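Local structure of globin II, extracellular (Lumbricus terrestris, 1X9F) at residues K13-R18 with E128-C133; G17-S22 with E27-A32; N104-F109 with H136-I141. The protein binds haem and carbon monoxide as a globin subunit of the extracellular earthworm haemoglobin erythrocruorin, and so probably carries oxygen in the blood. All blocks are in the same frame, centred on the assembly; numbering follows the deposited sequence.

Contact 1. Residues K13-R18 with E128-C133; sequences KSEWGR and EAWDAC
W130 reaches across from helix 127-142 and drives the edge of its indole against E15 and W16, and nearly all the close packing is gathered at that one edge. W130 NE1 donates to E15 OE2 over 2.8 Å, with the N-H bent to 143°, and it meets the anti lone pair of that oxygen. The carboxylate and the ring lie only 14° apart and the acceptor sits in the indole plane, so the acid extends the ring plane rather than sitting over a face. The same OE2 accepts from the backbone N of D126, so two donors grip one oxygen, while E15 OE1 is hydrogen-bonded to a polar side chain of another protein's chain. Here the first and last helices of the globin fold, A and H, come together. Farther round the rim, W130 CZ2 stands 3.4 Å from W16 N, and W130 CH2 touches W16 CB at 3.7 Å. The two side chains cross at about a right angle and the rings meet edge to edge, with W130 CH2 in the plane of the W16 ring. A first torsion of 169°, which sets CG opposite the backbone N, takes the W16 indole to D73 of helix 59-77, whose OD2 accepts from W16 NE1. The exposed side of helix 6-20, with G17 and R18, takes no part in this packing.

Contact 2. Residues G17-S22 with E27-A32; sequences GRAYGS and EAFSQA
The A-B corner of the globin fold, where helix 6-20 ends and helix 23-40 begins after a very short turn, is closed by F29 packing on A19 and Y20. F29 points at the first helix, and with CG opposite its backbone N (chi1 -178°) the phenyl ring is brought against the last turn of that helix, one face toward A19 O. This carbonyl oxygen sits over the centre of the F29 ring, 3.6 Å above its plane, and so meets the pi cloud rather than the rim. The methyl of the same residue comes alongside, A19 CB lying 4.2 Å from F29 CE1. Y20 arrives differently: its side chain crosses that of F29 at about a right angle, and it offers an edge, with Y20 CD2 4.0 Å from F29 CE2. No hydrogen bond joins the two segments; the contact is apolar packing with one carbonyl resting on an aromatic face. Side chains of L69 from helix 59-77 and V116 from helix 103-121 also lie against F29, placing the ring in the core between four helices. The turn itself is held by polar groups. R26 makes a cation-pi contact with the Y20 ring and donates through NH2 to G21 O, while G21, at phi 59°, is the first residue to leave the helical conformation. One turn beyond R26, the hydroxyl S30 OG is hydrogen-bonded to both R26 O and D66 OD2.

Contact 3. Residues N104-F109 with H136-I141; sequences NYFDAF and HIEDGI. With HEM (protoporphyrin IX containing Fe), chain O.
F106 and E138 lie side by side, running past each other in opposite directions, and the planes of phenyl and carboxylate stand at 89°. E138 presents OE1 to the edge of the F106 ring, in its plane, while the same oxygen lies 2.7 Å from the backbone F106 O. The E138 chain is extended beyond CG, which carries the acid across to the opposite backbone. Burial and the close carbonyl oxygen would probably favour the protonated acid. At another part of the ring, F106 CE2 meets the methyl I141 CG2 at 3.8 Å, the two side chains crossing at a slant. Haem completes the cluster. Its methyl CMC lies over one face of F106, 3.8 Å above the plane and displaced toward the rim. The vinyl carbon CBB is shared between the segments, 3.5 Å from F109 CE1 on one and 3.5 Å from E138 CG on the other. I141 CD1 adds a contact of 3.8 Å to CAB of that vinyl group. These residues form part of the haem pocket, and F109 also turns one ring face to the meso carbon CHC. The segments belong to the G and H helices of the globin fold; the axes of the two short segments approach to 11.0 Å, with 149° between their N-to-C directions, roughly antiparallel. I141 leans on L92 and H96 of helix 82-96, while F109 reaches I33 and T37 of helix 23-40 and V68 of helix 59-77.

The three contacts sample the helical globin fold from the A-B corner to the haem pocket. Contacts 1 and 2 both start from helix 6-20, share G17 and R18, and have centres about 14 Å apart; they meet directly where W16 CZ3 packs on F29 CE2 at 3.7 Å. Contact 3 shares helix 127-142 with contact 1, at about 15 Å between centres, its second segment following closely in sequence. Along the chain contact 2 closes before contact 3 opens, whereas contacts 1 and 3 interleave. Contacts 2 and 3, about 19 Å apart between centres, lie on opposite sides of the chain's centre. Helices 6-20 and 127-142 thus tie the A-B corner to the haem-binding G-H pair.

Contact 1. Residues K13-R18 with E128-C133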
# COMPACT_ATOMS: atom_id res chain seq x y z
N LYS B 13 -12.79 34.78 12.44
CA LYS B 13 -11.52 34.33 11.84
C LYS B 13 -11.70 33.03 11.05
O LYS B 13 -11.27 32.93 9.90
CB LYS B 13 -10.41 34.18 12.89
CG LYS B 13 -9.84 35.53 13.35
CD LYS B 13 -8.71 35.34 14.38
CE LYS B 13 -7.48 34.69 13.73
NZ LYS B 13 -6.36 34.59 14.72
N SER B 14 -12.36 32.05 11.66
CA SER B 14 -12.58 30.75 11.01
C SER B 14 -13.50 30.83 9.80
O SER B 14 -13.19 30.27 8.74
CB SER B 14 -13.14 29.74 12.00
OG SER B 14 -12.12 29.26 12.86
N GLU B 15 -14.63 31.51 9.97
CA GLU B 15 -15.60 31.61 8.89
C GLU B 15 -15.03 32.42 7.73
O GLU B 15 -15.35 32.14 6.57
CB GLU B 15 -16.92 32.16 9.42
CG GLU B 15 -17.51 31.19 10.44
CD GLU B 15 -18.83 31.63 11.03
OE1 GLU B 15 -19.47 30.80 11.70
OE2 GLU B 15 -19.23 32.80 10.82
N TRP B 16 -14.16 33.38 8.03
CA TRP B 16 -13.47 34.13 6.98
C TRP B 16 -12.56 33.21 6.18
O TRP B 16 -12.62 33.18 4.95
CB TRP B 16 -12.68 35.31 7.56
CG TRP B 16 -11.75 35.96 6.57
CD1 TRP B 16 -10.39 35.82 6.51
CD2 TRP B 16 -12.12 36.81 5.47
NE1 TRP B 16 -9.89 36.55 5.46
CE2 TRP B 16 -10.93 37.16 4.80
CE3 TRP B 16 -13.34 37.32 4.99
CZ2 TRP B 16 -10.91 38.00 3.69
CZ3 TRP B 16 -13.32 38.16 3.88
CH2 TRP B 16 -12.12 38.49 3.24
N GLY B 17 -11.73 32.45 6.90
CA GLY B 17 -10.86 31.45 6.29
C GLY B 17 -11.60 30.56 5.31
O GLY B 17 -11.18 30.41 4.16
N ARG B 18 -12.72 29.98 5.76
CA ARG B 18 -13.53 29.12 4.90
C ARG B 18 -14.17 29.83 3.69
O ARG B 18 -14.33 29.21 2.64
CB ARG B 18 -14.59 28.41 5.72
CG ARG B 18 -14.29 26.94 5.96
CD ARG B 18 -14.30 26.55 7.42
NE ARG B 18 -15.50 27.02 8.11
CZ ARG B 18 -15.64 27.08 9.43
NH1 ARG B 18 -14.65 26.69 10.23
NH2 ARG B 18 -16.77 27.52 9.95
N GLU B 128 -24.50 37.99 13.51
CA GLU B 128 -24.31 38.94 14.60
C GLU B 128 -22.84 39.11 14.95
O GLU B 128 -22.40 40.22 15.27
CB GLU B 128 -25.11 38.53 15.83
CG GLU B 128 -26.57 38.93 15.78
CD GLU B 128 -27.27 38.75 17.11
OE1 GLU B 128 -27.31 37.61 17.62
OE2 GLU B 128 -27.81 39.75 17.64
N ALA B 129 -22.08 38.01 14.90
CA ALA B 129 -20.65 38.03 15.18
C ALA B 129 -19.89 38.74 14.06
O ALA B 129 -18.98 39.54 14.33
CB ALA B 129 -20.12 36.62 15.39
N TRP B 130 -20.26 38.47 12.81
CA TRP B 130 -19.67 39.16 11.67
C TRP B 130 -19.98 40.65 11.69
O TRP B 130 -19.08 41.48 11.57
CB TRP B 130 -20.14 38.56 10.35
CG TRP B 130 -19.34 37.38 9.92
CD1 TRP B 130 -19.52 36.08 10.32
CD2 TRP B 130 -18.24 37.37 9.01
NE1 TRP B 130 -18.59 35.27 9.71
CE2 TRP B 130 -17.80 36.03 8.90
CE3 TRP B 130 -17.58 38.36 8.26
CZ2 TRP B 130 -16.73 35.66 8.07
CZ3 TRP B 130 -16.52 37.99 7.45
CH2 TRP B 130 -16.10 36.65 7.36
N ASP B 131 -21.26 40.99 11.86
CA ASP B 131 -21.69 42.38 11.89
C ASP B 131 -20.87 43.19 12.90
O ASP B 131 -20.38 44.29 12.59
CB ASP B 131 -23.18 42.46 12.22
CG ASP B 131 -23.72 43.86 12.13
OD1 ASP B 131 -23.67 44.45 11.03
OD2 ASP B 131 -24.22 44.46 13.11
N ALA B 132 -20.71 42.62 14.09
CA ALA B 132 -19.99 43.28 15.17
C ALA B 132 -18.52 43.48 14.84
O ALA B 132 -17.95 44.54 15.10
CB ALA B 132 -20.14 42.47 16.44
N CYS B 133 -17.90 42.45 14.27
CA CYS B 133 -16.47 42.47 13.97
C CYS B 133 -16.14 43.31 12.73
O CYS B 133 -15.09 43.95 12.70
CB CYS B 133 -15.92 41.05 13.86
SG CYS B 133 -15.72 40.26 15.48

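Contact 2. Residues G17-S22 with E27-A32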
# COMPACT_ATOMS: atom_id res chain seq x y z
N GLY B 17 -11.73 32.45 6.90
CA GLY B 17 -10.86 31.45 6.29
C GLY B 17 -11.60 30.56 5.31
O GLY B 17 -11.18 30.41 4.16
N ARG B 18 -12.72 29.98 5.76
CA ARG B 18 -13.53 29.12 4.90
C ARG B 18 -14.17 29.83 3.69
O ARG B 18 -14.33 29.21 2.64
CB ARG B 18 -14.59 28.41 5.72
CG ARG B 18 -14.29 26.94 5.96
CD ARG B 18 -14.30 26.55 7.42
NE ARG B 18 -15.50 27.02 8.11
CZ ARG B 18 -15.64 27.08 9.43
NH1 ARG B 18 -14.65 26.69 10.23
NH2 ARG B 18 -16.77 27.52 9.95
N ALA B 19 -14.53 31.10 3.83
CA ALA B 19 -15.23 31.83 2.77
C ALA B 19 -14.28 32.49 1.79
O ALA B 19 -14.60 32.66 0.60
CB ALA B 19 -16.17 32.87 3.37
N TYR B 20 -13.11 32.88 2.29
CA TYR B 20 -12.12 33.62 1.52
C TYR B 20 -11.60 32.83 0.32
O TYR B 20 -11.47 33.38 -0.77
CB TYR B 20 -10.97 34.05 2.43
CG TYR B 20 -10.02 35.08 1.87
CD1 TYR B 20 -8.70 35.14 2.32
CD2 TYR B 20 -10.43 36.00 0.90
CE1 TYR B 20 -7.82 36.09 1.82
CE2 TYR B 20 -9.55 36.96 0.40
CZ TYR B 20 -8.25 36.99 0.87
OH TYR B 20 -7.38 37.93 0.37
N GLY B 21 -11.31 31.54 0.52
CA GLY B 21 -10.82 30.69 -0.58
C GLY B 21 -9.54 31.20 -1.21
O GLY B 21 -8.80 31.98 -0.61
N SER B 22 -9.29 30.76 -2.44
CA SER B 22 -8.06 31.10 -3.16
C SER B 22 -8.28 31.07 -4.68
O SER B 22 -9.37 30.70 -5.14
CB SER B 22 -6.93 30.15 -2.73
OG SER B 22 -7.25 28.81 -3.10
N GLU B 27 -11.13 35.51 -6.48
CA GLU B 27 -11.51 36.58 -7.40
C GLU B 27 -13.02 36.76 -7.43
O GLU B 27 -13.52 37.87 -7.28
CB GLU B 27 -11.03 36.32 -8.83
CG GLU B 27 -9.52 36.41 -9.02
CD GLU B 27 -9.14 36.21 -10.47
OE1 GLU B 27 -9.19 35.06 -10.96
OE2 GLU B 27 -8.79 37.21 -11.12
N ALA B 28 -13.73 35.65 -7.63
CA ALA B 28 -15.19 35.65 -7.71
C ALA B 28 -15.78 36.23 -6.43
O ALA B 28 -16.72 37.04 -6.47
CB ALA B 28 -15.71 34.23 -7.96
N PHE B 29 -15.21 35.80 -5.31
CA PHE B 29 -15.58 36.27 -3.99
C PHE B 29 -15.37 37.78 -3.84
O PHE B 29 -16.27 38.49 -3.37
CB PHE B 29 -14.76 35.51 -2.96
CG PHE B 29 -15.06 35.85 -1.55
CD1 PHE B 29 -16.27 35.50 -0.97
CD2 PHE B 29 -14.10 36.49 -0.77
CE1 PHE B 29 -16.54 35.80 0.36
CE2 PHE B 29 -14.37 36.80 0.57
CZ PHE B 29 -15.59 36.45 1.13
N SER B 30 -14.20 38.26 -4.25
CA SER B 30 -13.89 39.68 -4.26
C SER B 30 -14.91 40.48 -5.06
O SER B 30 -15.30 41.56 -4.65
CB SER B 30 -12.51 39.91 -4.88
OG SER B 30 -11.49 39.44 -4.03
N GLN B 31 -15.31 39.94 -6.21
CA GLN B 31 -16.24 40.63 -7.11
C GLN B 31 -17.66 40.64 -6.57
O GLN B 31 -18.35 41.65 -6.65
CB GLN B 31 -16.23 40.01 -8.50
CG GLN B 31 -14.87 39.98 -9.16
CD GLN B 31 -14.92 39.35 -10.53
OE1 GLN B 31 -15.24 40.02 -11.51
NE2 GLN B 31 -14.62 38.06 -10.60
N ALA B 32 -18.09 39.49 -6.05
CA ALA B 32 -19.39 39.35 -5.42
C ALA B 32 -19.61 40.44 -4.37
O ALA B 32 -20.68 41.05 -4.33
CB ALA B 32 -19.54 37.97 -4.82

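Contact 3. Residues N104-F109 with H136-I141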
# COMPACT_ATOMS: atom_id res chain seq x y z
N ASN B 104 -22.62 55.79 5.13
CA ASN B 104 -23.55 55.12 4.25
C ASN B 104 -22.86 54.06 3.38
O ASN B 104 -23.42 52.98 3.14
CB ASN B 104 -24.18 56.24 3.42
CG ASN B 104 -24.99 55.73 2.26
OD1 ASN B 104 -25.83 54.85 2.41
ND2 ASN B 104 -24.74 56.31 1.09
N TYR B 105 -21.64 54.37 2.94
CA TYR B 105 -20.88 53.45 2.09
C TYR B 105 -20.23 52.30 2.85
O TYR B 105 -20.38 51.15 2.45
CB TYR B 105 -19.82 54.18 1.28
CG TYR B 105 -20.35 55.10 0.21
CD1 TYR B 105 -19.47 55.86 -0.55
CD2 TYR B 105 -21.72 55.22 -0.04
CE1 TYR B 105 -19.91 56.71 -1.53
CE2 TYR B 105 -22.18 56.08 -1.03
CZ TYR B 105 -21.27 56.82 -1.77
OH TYR B 105 -21.70 57.68 -2.75
N PHE B 106 -19.49 52.61 3.92
CA PHE B 106 -18.94 51.56 4.79
C PHE B 106 -20.06 50.65 5.23
O PHE B 106 -19.86 49.45 5.44
CB PHE B 106 -18.26 52.13 6.04
CG PHE B 106 -16.96 52.77 5.76
CD1 PHE B 106 -16.88 54.14 5.61
CD2 PHE B 106 -15.81 52.00 5.62
CE1 PHE B 106 -15.67 54.75 5.34
CE2 PHE B 106 -14.59 52.60 5.35
CZ PHE B 106 -14.52 53.98 5.21
N ASP B 107 -21.24 51.23 5.35
CA ASP B 107 -22.42 50.50 5.77
C ASP B 107 -22.88 49.48 4.73
O ASP B 107 -23.16 48.33 5.08
CB ASP B 107 -23.55 51.47 6.11
CG ASP B 107 -24.64 50.81 6.91
OD1 ASP B 107 -24.42 50.55 8.11
OD2 ASP B 107 -25.76 50.52 6.43
N ALA B 108 -22.95 49.89 3.47
CA ALA B 108 -23.32 48.97 2.39
C ALA B 108 -22.28 47.86 2.21
O ALA B 108 -22.63 46.70 1.99
CB ALA B 108 -23.52 49.72 1.10
N PHE B 109 -21.01 48.24 2.32
CA PHE B 109 -19.92 47.30 2.21
C PHE B 109 -20.08 46.19 3.24
O PHE B 109 -19.98 45.01 2.91
CB PHE B 109 -18.58 48.01 2.40
CG PHE B 109 -17.40 47.18 2.00
CD1 PHE B 109 -16.52 46.70 2.95
CD2 PHE B 109 -17.17 46.88 0.66
CE1 PHE B 109 -15.42 45.93 2.57
CE2 PHE B 109 -16.09 46.11 0.28
CZ PHE B 109 -15.21 45.64 1.24
N HIS B 136 -16.29 46.90 14.01
CA HIS B 136 -15.07 47.19 14.74
C HIS B 136 -13.93 47.53 13.79
O HIS B 136 -13.13 48.42 14.07
CB HIS B 136 -14.65 46.01 15.61
CG HIS B 136 -13.44 46.29 16.43
ND1 HIS B 136 -13.33 47.42 17.22
CD2 HIS B 136 -12.27 45.63 16.56
CE1 HIS B 136 -12.15 47.43 17.81
NE2 HIS B 136 -11.49 46.35 17.43
N ILE B 137 -13.87 46.82 12.67
CA ILE B 137 -12.79 47.02 11.71
C ILE B 137 -12.99 48.34 10.96
O ILE B 137 -12.03 49.11 10.79
CB ILE B 137 -12.68 45.80 10.75
CG1 ILE B 137 -12.03 44.62 11.49
CG2 ILE B 137 -11.88 46.15 9.50
CD1 ILE B 137 -12.31 43.26 10.88
N GLU B 138 -14.22 48.61 10.56
CA GLU B 138 -14.55 49.84 9.86
C GLU B 138 -14.40 51.10 10.73
O GLU B 138 -14.02 52.15 10.22
CB GLU B 138 -15.94 49.75 9.21
CG GLU B 138 -16.00 48.78 8.04
CD GLU B 138 -17.37 48.70 7.39
OE1 GLU B 138 -17.43 48.57 6.15
OE2 GLU B 138 -18.39 48.76 8.12
N ASP B 139 -14.69 50.99 12.03
CA ASP B 139 -14.46 52.12 12.94
C ASP B 139 -13.02 52.62 12.87
O ASP B 139 -12.78 53.82 12.99
CB ASP B 139 -14.81 51.76 14.39
CG ASP B 139 -16.30 51.73 14.65
OD1 ASP B 139 -17.08 52.35 13.88
OD2 ASP B 139 -16.80 51.11 15.62
N GLY B 140 -12.08 51.70 12.69
CA GLY B 140 -10.67 52.04 12.60
C GLY B 140 -10.25 52.61 11.25
O GLY B 140 -9.20 53.26 11.16
N ILE B 141 -11.04 52.37 10.21
CA ILE B 141 -10.70 52.88 8.87
C ILE B 141 -11.29 54.28 8.70
O ILE B 141 -10.66 55.18 8.12
CB ILE B 141 -11.18 51.91 7.76
CG1 ILE B 141 -10.51 50.54 7.92
CG2 ILE B 141 -10.90 52.48 6.37
CD1 ILE B 141 -11.33 49.37 7.36
CHA HEM O . -8.35 51.43 -1.54
CHB HEM O . -9.24 48.48 2.25
CHC HEM O . -13.86 50.10 2.45
CHD HEM O . -12.89 53.23 -1.19
C1A HEM O . -8.21 50.37 -0.53
C2A HEM O . -7.01 49.66 -0.43
C3A HEM O . -7.23 48.75 0.69
C4A HEM O . -8.60 49.12 1.11
CMA HEM O . -6.29 47.72 1.27
CAA HEM O . -5.79 49.74 -1.31
CBA HEM O . -4.73 50.69 -0.79
CGA HEM O . -3.65 50.72 -1.85
O1A HEM O . -2.85 49.76 -1.92
O2A HEM O . -3.62 51.69 -2.63
C1B HEM O . -10.64 48.67 2.63
C2B HEM O . -11.19 47.91 3.64
C3B HEM O . -12.46 48.39 3.68
C4B HEM O . -12.62 49.37 2.73
CMB HEM O . -10.55 46.83 4.48
CAB HEM O . -13.32 47.87 4.55
CBB HEM O . -14.09 47.31 5.46
C1C HEM O . -14.00 51.10 1.40
C2C HEM O . -15.24 51.68 1.16
C3C HEM O . -14.97 52.56 0.15
C4C HEM O . -13.61 52.44 -0.16
CMC HEM O . -16.52 51.39 1.90
CAC HEM O . -15.98 53.46 -0.48
CBC HEM O . -17.08 52.92 -1.01
C1D HEM O . -11.49 53.02 -1.62
C2D HEM O . -10.95 53.71 -2.71
C3D HEM O . -9.67 53.23 -2.85
C4D HEM O . -9.56 52.23 -1.76
CMD HEM O . -11.63 54.76 -3.55
CAD HEM O . -8.62 53.63 -3.85
CBD HEM O . -8.92 53.07 -5.23
CGD HEM O . -7.79 53.49 -6.13
O1D HEM O . -6.63 53.07 -5.89
O2D HEM O . -8.05 54.25 -7.08
NA HEM O . -9.18 50.12 0.41
NB HEM O . -11.46 49.58 2.05
NC HEM O . -12.97 51.55 0.63
ND HEM O . -10.68 52.11 -1.02
FE HEM O . -11.05 50.89 0.56